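Local coordinates for ribonuclease-like 3 (Danio rerio, PDB 2VQ9), which cleaves RNA as a secreted ribonuclease of the pancreatic family, promotes angiogenesis, and kills bacteria independently of its RNase activity, at residues Thr81-Gly86 with Ile130-Glu135; Phe103-Cys108 with Lys124-Lys129. One frame throughout, in Å; residues are numbered along the deposited sequence.

Contact 1. Residues Thr81-Gly86 with Ile130-Glu135; sequences TVCTGG and IVVACE
Val82 and Cys83, in the turn that follows helix 76-80, both reach across to strand 120-135, one by packing and the other by a covalent bond. Val82 can be followed outward from CB, which lies 4.0 Å from Val132 CG2 in one of the two modelled positions of Val132. At the fork the two methyls part company: CG1, anti to the backbone N (chi1 -177°), comes to 3.7 Å from the same Val132 CG2, while CG2 turns to Ile130 and meets its CD1 at 4.1 Å. A branched valine suits this place because its two methyls touch residues two apart on the strand, Val132 and Ile130. Ile130 is the longer partner, and its delta methyl spans the extra distance to Val82.

Next to this apolar patch, Cys83 SG is bonded to Cys134 SG at 2.0 Å. The C-S-S-C torsion of -87° is close to the relaxed value for a disulfide, so the crosslink appears unstrained. In that same position of Val132, CG2 also lies 4.1 Å from Cys83 SG. The turn itself is tied by Gly86 N to Thr81 O at 2.8 Å. Strand 96-99 borders the same region, with Tyr97 against Cys134 and Ser99 against Val82. A disulfide pinning the turn after a helix to a long central strand is a hallmark of the pancreatic ribonuclease fold.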
ATOM      1  N   THR A  81       2.187 -13.271   2.719  1.00 26.17           N
ATOM      2  CA  THR A  81       1.416 -14.517   2.805  1.00 27.35           C
ATOM      3  C   THR A  81       0.135 -14.479   1.978  1.00 28.01           C
ATOM      4  O   THR A  81      -0.473 -15.518   1.751  1.00 28.72           O
ATOM      5  CB  THR A  81       1.037 -14.892   4.254  1.00 27.22           C
ATOM      6  OG1 THR A  81       0.111 -13.922   4.777  1.00 27.43           O
ATOM      7  CG2 THR A  81       2.279 -14.974   5.141  1.00 28.47           C
ATOM      8  N   VAL A  82      -0.288 -13.287   1.556  1.00 27.01           N
ATOM      9  CA  VAL A  82      -1.442 -13.180   0.685  1.00 28.07           C
ATOM     10  C   VAL A  82      -1.141 -13.861  -0.652  1.00 28.93           C
ATOM     11  O   VAL A  82      -2.057 -14.384  -1.299  1.00 29.98           O
ATOM     12  CB  VAL A  82      -1.913 -11.710   0.516  1.00 27.17           C
ATOM     13  CG1 VAL A  82      -3.162 -11.638  -0.348  1.00 27.36           C
ATOM     14  CG2 VAL A  82      -2.228 -11.117   1.886  1.00 27.99           C
ATOM     15  N   CYS A  83       0.141 -13.901  -1.027  1.00 30.09           N
ATOM     16  CA  CYS A  83       0.588 -14.531  -2.276  1.00 31.27           C
ATOM     17  C   CYS A  83       0.971 -16.012  -2.163  1.00 32.72           C
ATOM     18  O   CYS A  83       1.231 -16.670  -3.189  1.00 33.42           O
ATOM     19  CB  CYS A  83       1.791 -13.782  -2.848  1.00 31.22           C
ATOM     20  SG  CYS A  83       1.462 -12.090  -3.339  1.00 29.57           S
ATOM     21  N   THR A  84       1.038 -16.533  -0.946  1.00 33.82           N
ATOM     22  CA  THR A  84       1.482 -17.917  -0.764  1.00 34.48           C
ATOM     23  C   THR A  84       0.502 -18.779   0.038  1.00 35.02           C
ATOM     24  O   THR A  84       0.912 -19.588   0.868  1.00 35.75           O
ATOM     25  CB  THR A  84       2.894 -17.969  -0.136  1.00 34.94           C
ATOM     26  OG1 THR A  84       2.892 -17.299   1.129  1.00 34.05           O
ATOM     27  CG2 THR A  84       3.916 -17.331  -1.073  1.00 34.93           C
ATOM     28  N   GLY A  85      -0.796 -18.615  -0.214  1.00 35.18           N
ATOM     29  CA  GLY A  85      -1.820 -19.445   0.449  1.00 34.52           C
ATOM     30  C   GLY A  85      -2.833 -18.667   1.260  1.00 34.48           C
ATOM     31  O   GLY A  85      -3.918 -19.168   1.583  1.00 34.14           O
ATOM     32  N   GLY A  86      -2.475 -17.433   1.589  1.00 34.50           N
ATOM     33  CA  GLY A  86      -3.309 -16.584   2.436  1.00 34.52           C
ATOM     34  C   GLY A  86      -4.280 -15.722   1.659  1.00 34.93           C
ATOM     35  O   GLY A  86      -4.928 -14.847   2.232  1.00 35.04           O
ATOM     36  N   ILE A 130      -7.474  -7.185   1.630  1.00 22.08           N
ATOM     37  CA  ILE A 130      -6.625  -6.472   0.696  1.00 21.52           C
ATOM     38  C   ILE A 130      -6.469  -7.303  -0.571  1.00 22.54           C
ATOM     39  O   ILE A 130      -6.421  -8.536  -0.504  1.00 22.78           O
ATOM     40  CB  ILE A 130      -5.253  -6.129   1.335  1.00 21.33           C
ATOM     41  CG1 ILE A 130      -4.494  -7.376   1.800  1.00 20.20           C
ATOM     42  CG2 ILE A 130      -5.450  -5.162   2.512  1.00 21.02           C
ATOM     43  CD1 ILE A 130      -2.982  -7.071   2.222  1.00 21.40           C
ATOM     44  N   VAL A 131      -6.394  -6.608  -1.703  1.00 23.20           N
ATOM     45  CA  VAL A 131      -6.193  -7.216  -2.996  1.00 23.95           C
ATOM     46  C   VAL A 131      -4.834  -6.765  -3.501  1.00 24.41           C
ATOM     47  O   VAL A 131      -4.581  -5.564  -3.690  1.00 24.09           O
ATOM     48  CB  VAL A 131      -7.323  -6.822  -3.996  1.00 24.45           C
ATOM     49  CG1 VAL A 131      -7.113  -7.525  -5.331  1.00 24.56           C
ATOM     50  CG2 VAL A 131      -8.706  -7.156  -3.390  1.00 25.33           C
ATOM     51  N   VAL A 132      -3.960  -7.739  -3.707  1.00 23.88           N
ATOM     52  CA  VAL A 132      -2.596  -7.492  -4.143  1.00 24.75           C
ATOM     53  C   VAL A 132      -2.343  -8.267  -5.443  1.00 25.73           C
ATOM     54  O   VAL A 132      -2.890  -9.356  -5.618  1.00 26.28           O
ATOM     55  CB  VAL A 132      -1.585  -7.876  -2.987  1.00 24.62           C
ATOM     56  CG1 VAL A 132      -1.894  -7.084  -1.690  0.50 24.27           C
ATOM     57  CG2 VAL A 132      -1.580  -9.352  -2.729  0.50 23.43           C
ATOM     58  N   ALA A 133      -1.554  -7.688  -6.350  1.00 26.47           N
ATOM     59  CA  ALA A 133      -0.968  -8.431  -7.462  1.00 27.28           C
ATOM     60  C   ALA A 133       0.268  -9.145  -6.973  1.00 27.96           C
ATOM     61  O   ALA A 133       1.149  -8.556  -6.314  1.00 28.04           O
ATOM     62  CB  ALA A 133      -0.635  -7.508  -8.643  1.00 27.37           C
ATOM     63  N   CYS A 134       0.338 -10.426  -7.300  1.00 29.04           N
ATOM     64  CA  CYS A 134       1.424 -11.289  -6.887  1.00 30.66           C
ATOM     65  C   CYS A 134       2.186 -11.698  -8.128  1.00 32.36           C
ATOM     66  O   CYS A 134       1.589 -12.125  -9.121  1.00 31.85           O
ATOM     67  CB  CYS A 134       0.881 -12.559  -6.222  1.00 30.66           C
ATOM     68  SG  CYS A 134      -0.035 -12.282  -4.697  1.00 31.25           S
ATOM     69  N   GLU A 135       3.495 -11.542  -8.072  1.00 34.13           N
ATOM     70  CA  GLU A 135       4.367 -12.038  -9.126  1.00 36.32           C
ATOM     71  C   GLU A 135       5.050 -13.227  -8.509  1.00 36.38           C
ATOM     72  O   GLU A 135       6.010 -13.089  -7.751  1.00 36.46           O
ATOM     73  CB  GLU A 135       5.326 -10.941  -9.581  1.00 36.71           C
ATOM     74  CG  GLU A 135       4.529  -9.785 -10.187  1.00 41.33           C
ATOM     75  CD  GLU A 135       5.348  -8.796 -10.984  1.00 43.09           C
ATOM     76  OE1 GLU A 135       6.548  -9.064 -11.229  1.00 49.05           O
ATOM     77  OE2 GLU A 135       4.768  -7.751 -11.373  1.00 47.53           O
TER

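Contact 2. Residues Phe103-Cys108 with Lys124-Lys129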
ATOM      1  N   PHE A 103      -7.260  -6.837   7.089  1.00 21.06           N
ATOM      2  CA  PHE A 103      -6.110  -6.046   7.516  1.00 20.18           C
ATOM      3  C   PHE A 103      -6.614  -4.615   7.800  1.00 19.37           C
ATOM      4  O   PHE A 103      -7.581  -4.140   7.203  1.00 18.91           O
ATOM      5  CB  PHE A 103      -5.056  -5.976   6.405  1.00 19.04           C
ATOM      6  CG  PHE A 103      -4.246  -7.236   6.221  1.00 20.21           C
ATOM      7  CD1 PHE A 103      -2.947  -7.330   6.740  1.00 19.61           C
ATOM      8  CD2 PHE A 103      -4.765  -8.321   5.500  1.00 20.87           C
ATOM      9  CE1 PHE A 103      -2.171  -8.514   6.534  1.00 20.86           C
ATOM     10  CE2 PHE A 103      -4.012  -9.498   5.296  1.00 21.07           C
ATOM     11  CZ  PHE A 103      -2.713  -9.593   5.815  1.00 20.45           C
ATOM     12  N   THR A 104      -5.962  -3.937   8.723  1.00 18.90           N
ATOM     13  CA  THR A 104      -6.183  -2.527   8.881  1.00 18.31           C
ATOM     14  C   THR A 104      -5.332  -1.790   7.852  1.00 18.39           C
ATOM     15  O   THR A 104      -4.118  -2.021   7.736  1.00 17.71           O
ATOM     16  CB  THR A 104      -5.858  -2.094  10.310  1.00 17.98           C
ATOM     17  OG1 THR A 104      -6.772  -2.784  11.178  1.00 18.58           O
ATOM     18  CG2 THR A 104      -6.021  -0.572  10.472  1.00 18.52           C
ATOM     19  N   VAL A 105      -5.997  -0.934   7.090  1.00 17.88           N
ATOM     20  CA  VAL A 105      -5.296  -0.040   6.173  1.00 18.67           C
ATOM     21  C   VAL A 105      -5.542   1.428   6.526  1.00 18.53           C
ATOM     22  O   VAL A 105      -6.615   1.782   7.029  1.00 19.29           O
ATOM     23  CB  VAL A 105      -5.637  -0.320   4.682  1.00 18.74           C
ATOM     24  CG1 VAL A 105      -5.334  -1.791   4.349  1.00 19.79           C
ATOM     25  CG2 VAL A 105      -7.113   0.061   4.357  1.00 20.57           C
ATOM     26  N   ILE A 106      -4.555   2.275   6.246  1.00 17.28           N
ATOM     27  CA  ILE A 106      -4.719   3.719   6.371  1.00 17.52           C
ATOM     28  C   ILE A 106      -4.513   4.337   4.993  1.00 17.02           C
ATOM     29  O   ILE A 106      -3.483   4.145   4.344  1.00 15.88           O
ATOM     30  CB  ILE A 106      -3.757   4.333   7.449  1.00 18.30           C
ATOM     31  CG1 ILE A 106      -4.149   3.791   8.848  1.00 20.53           C
ATOM     32  CG2 ILE A 106      -3.704   5.904   7.317  1.00 18.30           C
ATOM     33  CD1 ILE A 106      -4.757   4.752   9.766  1.00 25.90           C
ATOM     34  N   THR A 107      -5.531   5.036   4.524  1.00 16.82           N
ATOM     35  CA  THR A 107      -5.482   5.693   3.217  1.00 17.53           C
ATOM     36  C   THR A 107      -5.114   7.165   3.445  1.00 16.87           C
ATOM     37  O   THR A 107      -5.784   7.878   4.188  1.00 17.43           O
ATOM     38  CB  THR A 107      -6.829   5.536   2.494  1.00 18.30           C
ATOM     39  OG1 THR A 107      -7.046   4.131   2.255  1.00 21.25           O
ATOM     40  CG2 THR A 107      -6.832   6.294   1.166  1.00 18.49           C
ATOM     41  N   CYS A 108      -4.013   7.579   2.829  1.00 16.38           N
ATOM     42  CA  CYS A 108      -3.477   8.941   2.907  1.00 16.23           C
ATOM     43  C   CYS A 108      -3.840   9.696   1.631  1.00 16.56           C
ATOM     44  O   CYS A 108      -3.430   9.326   0.539  1.00 16.30           O
ATOM     45  CB  CYS A 108      -1.942   8.888   3.039  1.00 16.24           C
ATOM     46  SG  CYS A 108      -1.347   8.047   4.523  1.00 17.60           S
ATOM     47  N   LYS A 124      -7.097   8.071   6.786  1.00 19.32           N
ATOM     48  CA  LYS A 124      -8.352   7.428   7.155  1.00 20.14           C
ATOM     49  C   LYS A 124      -8.152   5.923   7.290  1.00 19.73           C
ATOM     50  O   LYS A 124      -7.766   5.237   6.334  1.00 18.56           O
ATOM     51  CB  LYS A 124      -9.444   7.710   6.104  1.00 21.34           C
ATOM     52  CG  LYS A 124     -10.788   7.071   6.537  1.00 26.06           C
ATOM     53  CD  LYS A 124     -11.985   7.870   6.068  1.00 31.82           C
ATOM     54  CE  LYS A 124     -12.268   7.663   4.599  1.00 35.82           C
ATOM     55  NZ  LYS A 124     -13.600   8.239   4.262  1.00 37.74           N
ATOM     56  N   GLU A 125      -8.450   5.409   8.479  1.00 19.99           N
ATOM     57  CA  GLU A 125      -8.339   3.984   8.758  1.00 21.09           C
ATOM     58  C   GLU A 125      -9.603   3.261   8.331  1.00 21.10           C
ATOM     59  O   GLU A 125     -10.706   3.797   8.469  1.00 20.52           O
ATOM     60  CB  GLU A 125      -8.126   3.838  10.262  1.00 22.59           C
ATOM     61  CG  GLU A 125      -8.110   2.469  10.861  1.00 25.61           C
ATOM     62  CD  GLU A 125      -8.454   2.576  12.348  1.00 32.69           C
ATOM     63  OE1 GLU A 125      -9.655   2.757  12.710  1.00 32.48           O
ATOM     64  OE2 GLU A 125      -7.500   2.569  13.143  1.00 31.56           O
ATOM     65  N   SER A 126      -9.437   2.050   7.792  1.00 21.07           N
ATOM     66  CA  SER A 126     -10.561   1.128   7.581  1.00 20.48           C
ATOM     67  C   SER A 126     -10.050  -0.306   7.717  1.00 21.12           C
ATOM     68  O   SER A 126      -8.841  -0.544   7.680  1.00 19.40           O
ATOM     69  CB  SER A 126     -11.182   1.324   6.195  1.00 20.58           C
ATOM     70  OG  SER A 126     -10.202   1.168   5.194  1.00 20.81           O
ATOM     71  N   SER A 127     -10.976  -1.253   7.873  1.00 21.23           N
ATOM     72  CA  SER A 127     -10.613  -2.673   7.990  1.00 21.54           C
ATOM     73  C   SER A 127     -11.098  -3.361   6.740  1.00 21.76           C
ATOM     74  O   SER A 127     -12.307  -3.309   6.415  1.00 21.77           O
ATOM     75  CB  SER A 127     -11.223  -3.327   9.242  1.00 22.29           C
ATOM     76  OG  SER A 127     -10.874  -4.716   9.286  1.00 22.94           O
ATOM     77  N   ARG A 128     -10.176  -3.964   5.994  1.00 21.55           N
ATOM     78  CA  ARG A 128     -10.559  -4.511   4.680  1.00 21.73           C
ATOM     79  C   ARG A 128      -9.840  -5.793   4.373  1.00 21.79           C
ATOM     80  O   ARG A 128      -8.784  -6.053   4.913  1.00 20.61           O
ATOM     81  CB  ARG A 128     -10.217  -3.521   3.548  1.00 22.30           C
ATOM     82  CG  ARG A 128     -10.490  -2.026   3.808  1.00 24.64           C
ATOM     83  CD  ARG A 128     -10.556  -1.222   2.503  1.00 25.43           C
ATOM     84  NE  ARG A 128     -11.131   0.118   2.721  1.00 27.34           N
ATOM     85  CZ  ARG A 128     -11.548   0.947   1.764  1.00 28.21           C
ATOM     86  NH1 ARG A 128     -11.493   0.602   0.480  1.00 29.92           N
ATOM     87  NH2 ARG A 128     -12.030   2.148   2.095  1.00 28.18           N
ATOM     88  N   LYS A 129     -10.385  -6.581   3.454  1.00 22.30           N
ATOM     89  CA  LYS A 129      -9.555  -7.582   2.797  1.00 23.03           C
ATOM     90  C   LYS A 129      -8.757  -6.876   1.705  1.00 23.32           C
ATOM     91  O   LYS A 129      -9.282  -6.041   0.950  1.00 24.13           O
ATOM     92  CB  LYS A 129     -10.410  -8.678   2.201  1.00 23.78           C
ATOM     93  CG  LYS A 129     -11.412  -9.183   3.179  1.00 26.15           C
ATOM     94  CD  LYS A 129     -10.953 -10.380   3.916  1.00 32.74           C
ATOM     95  CE  LYS A 129     -12.120 -11.345   3.841  1.00 33.41           C
ATOM     96  NZ  LYS A 129     -12.743 -11.028   2.506  1.00 40.56           N
TER
HETATM   97  O   HOH W   1      -8.621  -5.012  10.744  1.00 27.58           O
HETATM   98  O   HOH W   2      -8.979   3.519   4.738  1.00 23.04           O
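Val105 and Ser126 face each other in the middle of an antiparallel strand pair, and their backbones exchange two bonds, Val105 N to Ser126 O and Ser126 N to Val105 O, both 2.9 Å. Phe103 with Arg128 and Thr107 with Lys124 are the other hydrogen-bonded pairs; in the latter the Lys124 N bond to Thr107 O is more bent, 143° at the hydrogen.

Packing is close where branched side chains meet the neighbouring strand. Val105 CG2 lies 3.4 Å from Ser126 OG, and the stem of Arg128 runs past that methyl. On the other face, Ile106 CD1 touches Glu125 CB at 3.5 Å and Thr104 CG2 lies 3.7 Å from Glu125 CG, so the aliphatic stem of Glu125 serves both residues.

Waters loosen the contact on both faces. One joins Thr104 OG1 to Ser127 OG; the other, on the Val105 and Ser126 face, donates a hydrogen bond to Lys124 O at 2.6 Å and also links Ser126 OG with Thr107 OG1. Short hydroxyl side chains suit these positions, holding water beside the strands. Ser126 OG, placed between backbone N and carbonyl carbon (chi1 56°), additionally accepts Arg128 NE at 2.8 Å, while Arg128 NH1 binds Gly145 O. Thr107 makes a weak hydroxyl bond to the substrate-binding Thr70. This regular ladder of backbone bonds, flanked by hydroxyls and water, is consistent with a polar network reaching toward the substrate site.

Contact 1 and contact 2 have centres about 17 Å apart and share strand 120-135, contact 2 using 124-129 and contact 1 the next residues, 130-135. Along the chain the order is 81-86, 103-108, 124-129, 130-135, so the hairpin of contact 2 is nested within the loop that contact 1 closes. The two meet mainly through Ile130, whose CG1 lies 3.8 Å from Phe103 CD2; Val82 CG2 also comes to 4.2 Å from Phe103 CE2. One long strand is thus paired with strand 103-112 along one part and, still within the sheet, crosslinked to the 81-86 turn along the next. The sheet also carries the catalytic proton donor His141 and substrate-binding residues on strand 68-72.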